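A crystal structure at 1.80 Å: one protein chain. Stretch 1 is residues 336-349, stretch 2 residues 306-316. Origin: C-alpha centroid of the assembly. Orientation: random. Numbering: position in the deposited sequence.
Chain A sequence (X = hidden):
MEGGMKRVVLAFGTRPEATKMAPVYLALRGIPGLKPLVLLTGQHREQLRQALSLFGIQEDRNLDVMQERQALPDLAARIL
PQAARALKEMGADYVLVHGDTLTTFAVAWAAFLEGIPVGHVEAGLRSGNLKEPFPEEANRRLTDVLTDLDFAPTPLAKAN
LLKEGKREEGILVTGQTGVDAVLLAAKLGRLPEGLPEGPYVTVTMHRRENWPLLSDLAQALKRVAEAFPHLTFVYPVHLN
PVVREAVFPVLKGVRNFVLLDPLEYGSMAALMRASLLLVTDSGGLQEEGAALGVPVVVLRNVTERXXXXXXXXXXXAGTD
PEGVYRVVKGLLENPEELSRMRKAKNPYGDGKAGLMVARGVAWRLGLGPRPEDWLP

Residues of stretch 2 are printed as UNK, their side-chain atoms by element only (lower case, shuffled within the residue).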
# COMPACT_ATOMS: atom_id res chain seq x y z
N GLU A 336 -17.50 -9.24 46.06
CA GLU A 336 -17.75 -10.21 45.01
C GLU A 336 -17.85 -9.54 43.64
O GLU A 336 -17.32 -10.04 42.66
CB GLU A 336 -19.05 -10.98 45.27
CG GLU A 336 -19.11 -11.62 46.65
CD GLU A 336 -20.08 -10.90 47.58
OE1 GLU A 336 -19.84 -9.71 47.91
OE2 GLU A 336 -21.08 -11.54 47.96
N GLU A 337 -18.52 -8.39 43.58
CA GLU A 337 -18.65 -7.69 42.31
C GLU A 337 -17.30 -7.17 41.86
O GLU A 337 -16.98 -7.24 40.68
CB GLU A 337 -19.65 -6.54 42.43
CG GLU A 337 -19.94 -5.86 41.09
CD GLU A 337 -21.10 -4.89 41.16
OE1 GLU A 337 -21.41 -4.24 40.14
OE2 GLU A 337 -21.70 -4.77 42.25
N LEU A 338 -16.51 -6.65 42.79
CA LEU A 338 -15.18 -6.15 42.45
C LEU A 338 -14.34 -7.31 41.91
O LEU A 338 -13.63 -7.16 40.91
CB LEU A 338 -14.50 -5.56 43.69
CG LEU A 338 -15.02 -4.20 44.15
CD1 LEU A 338 -14.41 -3.86 45.50
CD2 LEU A 338 -14.67 -3.12 43.11
N SER A 339 -14.45 -8.46 42.56
CA SER A 339 -13.71 -9.66 42.15
C SER A 339 -14.10 -10.11 40.74
O SER A 339 -13.23 -10.48 39.95
CB SER A 339 -13.97 -10.81 43.13
OG SER A 339 -13.31 -11.99 42.71
N ARG A 340 -15.39 -10.10 40.44
CA ARG A 340 -15.87 -10.51 39.12
C ARG A 340 -15.30 -9.61 38.03
O ARG A 340 -15.02 -10.05 36.92
CB ARG A 340 -17.40 -10.45 39.05
CG ARG A 340 -18.15 -11.50 39.83
CD ARG A 340 -19.55 -11.64 39.27
NE ARG A 340 -20.17 -10.33 39.07
CZ ARG A 340 -21.14 -10.08 38.19
NH1 ARG A 340 -21.61 -11.04 37.41
NH2 ARG A 340 -21.63 -8.85 38.09
N MSE A 341 -15.15 -8.33 38.36
CA MSE A 341 -14.62 -7.39 37.39
C MSE A 341 -13.13 -7.65 37.18
O MSE A 341 -12.65 -7.60 36.05
CB MSE A 341 -14.90 -5.96 37.88
CG MSE A 341 -16.39 -5.75 38.18
SE MSE A 341 -16.89 -3.97 38.75
CE MSE A 341 -16.02 -3.11 37.24
N ARG A 342 -12.40 -7.98 38.24
CA ARG A 342 -10.98 -8.27 38.12
C ARG A 342 -10.74 -9.57 37.34
O ARG A 342 -9.70 -9.72 36.69
CB ARG A 342 -10.30 -8.40 39.49
CG ARG A 342 -10.40 -7.14 40.34
CD ARG A 342 -9.28 -7.04 41.37
NE ARG A 342 -9.53 -5.91 42.27
CZ ARG A 342 -10.33 -5.96 43.33
NH1 ARG A 342 -10.95 -7.10 43.65
NH2 ARG A 342 -10.55 -4.87 44.05
N LYS A 343 -11.69 -10.49 37.41
CA LYS A 343 -11.56 -11.78 36.73
C LYS A 343 -12.14 -11.80 35.32
O LYS A 343 -12.00 -12.79 34.60
CB LYS A 343 -12.24 -12.88 37.55
CG LYS A 343 -11.62 -13.16 38.91
CD LYS A 343 -12.38 -14.29 39.58
CE LYS A 343 -11.82 -14.65 40.93
NZ LYS A 343 -12.50 -15.88 41.45
N ALA A 344 -12.82 -10.73 34.93
CA ALA A 344 -13.42 -10.66 33.61
C ALA A 344 -12.37 -10.73 32.51
O ALA A 344 -11.28 -10.19 32.64
CB ALA A 344 -14.24 -9.39 33.47
N LYS A 345 -12.71 -11.42 31.42
CA LYS A 345 -11.78 -11.54 30.30
C LYS A 345 -11.62 -10.18 29.63
O LYS A 345 -12.61 -9.53 29.30
CB LYS A 345 -12.33 -12.55 29.28
CG LYS A 345 -11.49 -12.69 28.02
CD LYS A 345 -12.18 -13.53 26.97
CE LYS A 345 -11.40 -13.51 25.65
NZ LYS A 345 -10.01 -14.01 25.82
N ASN A 346 -10.38 -9.74 29.45
CA ASN A 346 -10.12 -8.45 28.81
C ASN A 346 -10.49 -8.60 27.33
O ASN A 346 -9.89 -9.40 26.62
CB ASN A 346 -8.65 -8.08 28.94
CG ASN A 346 -8.34 -6.71 28.38
OD1 ASN A 346 -8.75 -6.38 27.27
ND2 ASN A 346 -7.62 -5.90 29.15
N PRO A 347 -11.46 -7.81 26.85
CA PRO A 347 -11.89 -7.87 25.45
C PRO A 347 -10.92 -7.24 24.46
O PRO A 347 -11.17 -7.27 23.25
CB PRO A 347 -13.22 -7.14 25.48
CG PRO A 347 -12.93 -6.03 26.45
CD PRO A 347 -12.20 -6.76 27.58
N TYR A 348 -9.82 -6.69 24.95
CA TYR A 348 -8.83 -6.05 24.09
C TYR A 348 -7.59 -6.89 23.84
O TYR A 348 -6.93 -6.75 22.81
CB TYR A 348 -8.40 -4.71 24.69
CG TYR A 348 -9.55 -3.84 25.13
CD1 TYR A 348 -10.43 -3.27 24.21
CD2 TYR A 348 -9.78 -3.60 26.49
CE1 TYR A 348 -11.51 -2.48 24.62
CE2 TYR A 348 -10.85 -2.82 26.91
CZ TYR A 348 -11.71 -2.27 25.97
OH TYR A 348 -12.77 -1.50 26.40
N GLY A 349 -7.26 -7.77 24.78
CA GLY A 349 -6.08 -8.61 24.63
C GLY A 349 -5.73 -9.27 25.95
O GLY A 349 -6.18 -8.81 27.00
N UNK A 306 -18.96 -0.19 23.64
CA UNK A 306 -19.75 -1.27 24.25
C UNK A 306 -18.96 -2.50 24.70
O UNK A 306 -19.42 -3.24 25.58
c UNK A 306 -19.27 -0.06 22.21
c UNK A 306 -19.97 -1.37 21.91
c UNK A 306 -20.76 -1.61 23.15
N UNK A 307 -17.78 -2.72 24.12
CA UNK A 307 -16.97 -3.88 24.48
C UNK A 307 -16.76 -4.00 25.98
O UNK A 307 -17.05 -5.03 26.58
o UNK A 307 -16.70 -1.40 21.58
c UNK A 307 -15.74 -1.88 22.22
c UNK A 307 -15.63 -3.38 22.34
o UNK A 307 -14.87 -1.18 22.77
c UNK A 307 -15.61 -3.84 23.79
N UNK A 308 -16.24 -2.93 26.58
CA UNK A 308 -15.97 -2.93 28.01
C UNK A 308 -17.17 -3.25 28.88
O UNK A 308 -17.10 -4.11 29.76
N UNK A 309 -18.27 -2.55 28.66
CA UNK A 309 -19.49 -2.77 29.42
C UNK A 309 -19.94 -4.22 29.23
O UNK A 309 -20.28 -4.91 30.19
c UNK A 309 -20.59 -1.82 28.95
c UNK A 309 -22.86 -0.81 29.16
c UNK A 309 -21.54 -1.33 31.21
c UNK A 309 -21.87 -1.77 29.79
N UNK A 310 -19.94 -4.67 27.98
CA UNK A 310 -20.34 -6.03 27.66
C UNK A 310 -19.46 -7.07 28.35
O UNK A 310 -19.95 -8.08 28.85
c UNK A 310 -20.57 -9.26 23.74
n UNK A 310 -20.32 -9.43 22.28
c UNK A 310 -20.60 -7.66 25.69
c UNK A 310 -20.40 -7.81 24.19
c UNK A 310 -20.30 -6.24 26.14
N UNK A 311 -18.15 -6.81 28.38
CA UNK A 311 -17.21 -7.73 29.01
C UNK A 311 -17.30 -7.73 30.54
O UNK A 311 -16.81 -8.65 31.19
c UNK A 311 -15.78 -7.39 28.58
N UNK A 312 -17.92 -6.70 31.10
CA UNK A 312 -18.06 -6.63 32.55
C UNK A 312 -16.80 -6.15 33.26
O UNK A 312 -16.55 -6.50 34.41
N UNK A 313 -16.01 -5.32 32.58
CA UNK A 313 -14.78 -4.80 33.14
C UNK A 313 -14.98 -3.42 33.75
O UNK A 313 -14.11 -2.88 34.43
c UNK A 313 -13.67 -4.72 32.07
c UNK A 313 -13.11 -3.72 29.78
c UNK A 313 -13.30 -6.13 31.60
c UNK A 313 -14.15 -3.89 30.88
N UNK A 314 -16.15 -2.83 33.50
CA UNK A 314 -16.46 -1.51 34.03
C UNK A 314 -17.92 -1.42 34.41
O UNK A 314 -18.75 -2.21 33.96
c UNK A 314 -16.13 -0.43 32.98
c UNK A 314 -16.99 -0.40 31.70
c UNK A 314 -16.24 0.37 30.62
c UNK A 314 -18.32 0.29 31.98
N UNK A 315 -18.23 -0.44 35.25
CA UNK A 315 -19.60 -0.21 35.69
C UNK A 315 -19.89 1.27 35.49
O UNK A 315 -19.04 2.12 35.79
c UNK A 315 -21.17 -0.61 37.69
c UNK A 315 -21.23 -1.10 39.13
c UNK A 315 -19.74 -0.58 37.17
n UNK A 315 -23.61 -0.36 39.35
c UNK A 315 -22.65 -1.48 39.52
N UNK A 316 -21.07 1.59 34.98
CA UNK A 316 -21.43 2.99 34.77
C UNK A 316 -22.04 3.53 36.05
O UNK A 316 -22.85 2.86 36.70
c UNK A 316 -22.43 3.13 33.63
c UNK A 316 -21.91 2.96 32.20
c UNK A 316 -20.92 4.08 31.87
c UNK A 316 -23.08 3.00 31.23

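Position 306 has three side-chain carbons that close a ring onto the backbone N. Its CA-to-CB bond points away from stretch 1, and it touches nothing there. It is Pro306.

Position 307 has three carbons, the third carrying two oxygens. Its CA-to-CB bond points toward stretch 1. One of the two oxygens lies 4.0 Å from CE1 of Tyr348, at the ring edge. The backbone O of 307 is 4.2 Å from CG of Pro347. An unbranched acid of this length is glutamate, Glu307.

Position 308 has no side-chain atoms. Its N lies 3.8 Å from OH of Tyr348. A CB here would sit 3.3 Å from that same OH. This is Gly308.

Position 309 has four carbons, forked at the second. Its CA-to-CB bond points away, and it makes no contact. This is Leu309.

Position 310 has four carbons in a row ending in nitrogen. It is fully extended and out of reach of stretch 1. This is Lys310.

Position 311 has a single carbon. Its CA-to-CB bond points toward stretch 1, and CB of 311 packs 3.8 Å from CD of Pro347. This is Ala311.

Position 312 has no side-chain atoms. Its phi is +80°, which favours glycine. The O of 312 lies 3.7 Å from CA of Met341. This is Gly312. It ends the helix in a Schellman motif: its N bonds weakly to Gly308 O, and N of position 313 also bonds to Gly308 O.

Position 313 has four carbons, forked at the first, with one arm two carbons long. CB points away, but the arms reach back. The one-carbon arm is 3.9 Å from CB of Ala344. The end of the longer arm is 3.9 Å from CD of Pro347 and 3.8 Å from CE2 of Tyr348. This is isoleucine, Ile313.

Position 314 has four carbons, forked at the second. Its CA-to-CB bond points away, and CA of 314 is 3.6 Å from CE of Met341, a selenomethionine. This is Leu314.

Position 315 has four carbons in a row ending in nitrogen. Its CA-to-CB bond points toward stretch 1. The fourth carbon is 3.1 Å from OE1 of Glu337, but the nitrogen is 4.5 Å from that OE1, beyond a salt bridge. This is Lys315.

Position 316 has four carbons, forked at the second. It is out of reach. This is Leu316.

The contact works by packing, as no hydrogen bond crosses it. Ile313 has the most area covered of any residue in stretch 2 and meets Ala344, Pro347 and Tyr348. Met341 lays its CE against the backbone, 3.4 Å from O of Ile313.

Stretch 2 (306-316) PEGLKAGILKL
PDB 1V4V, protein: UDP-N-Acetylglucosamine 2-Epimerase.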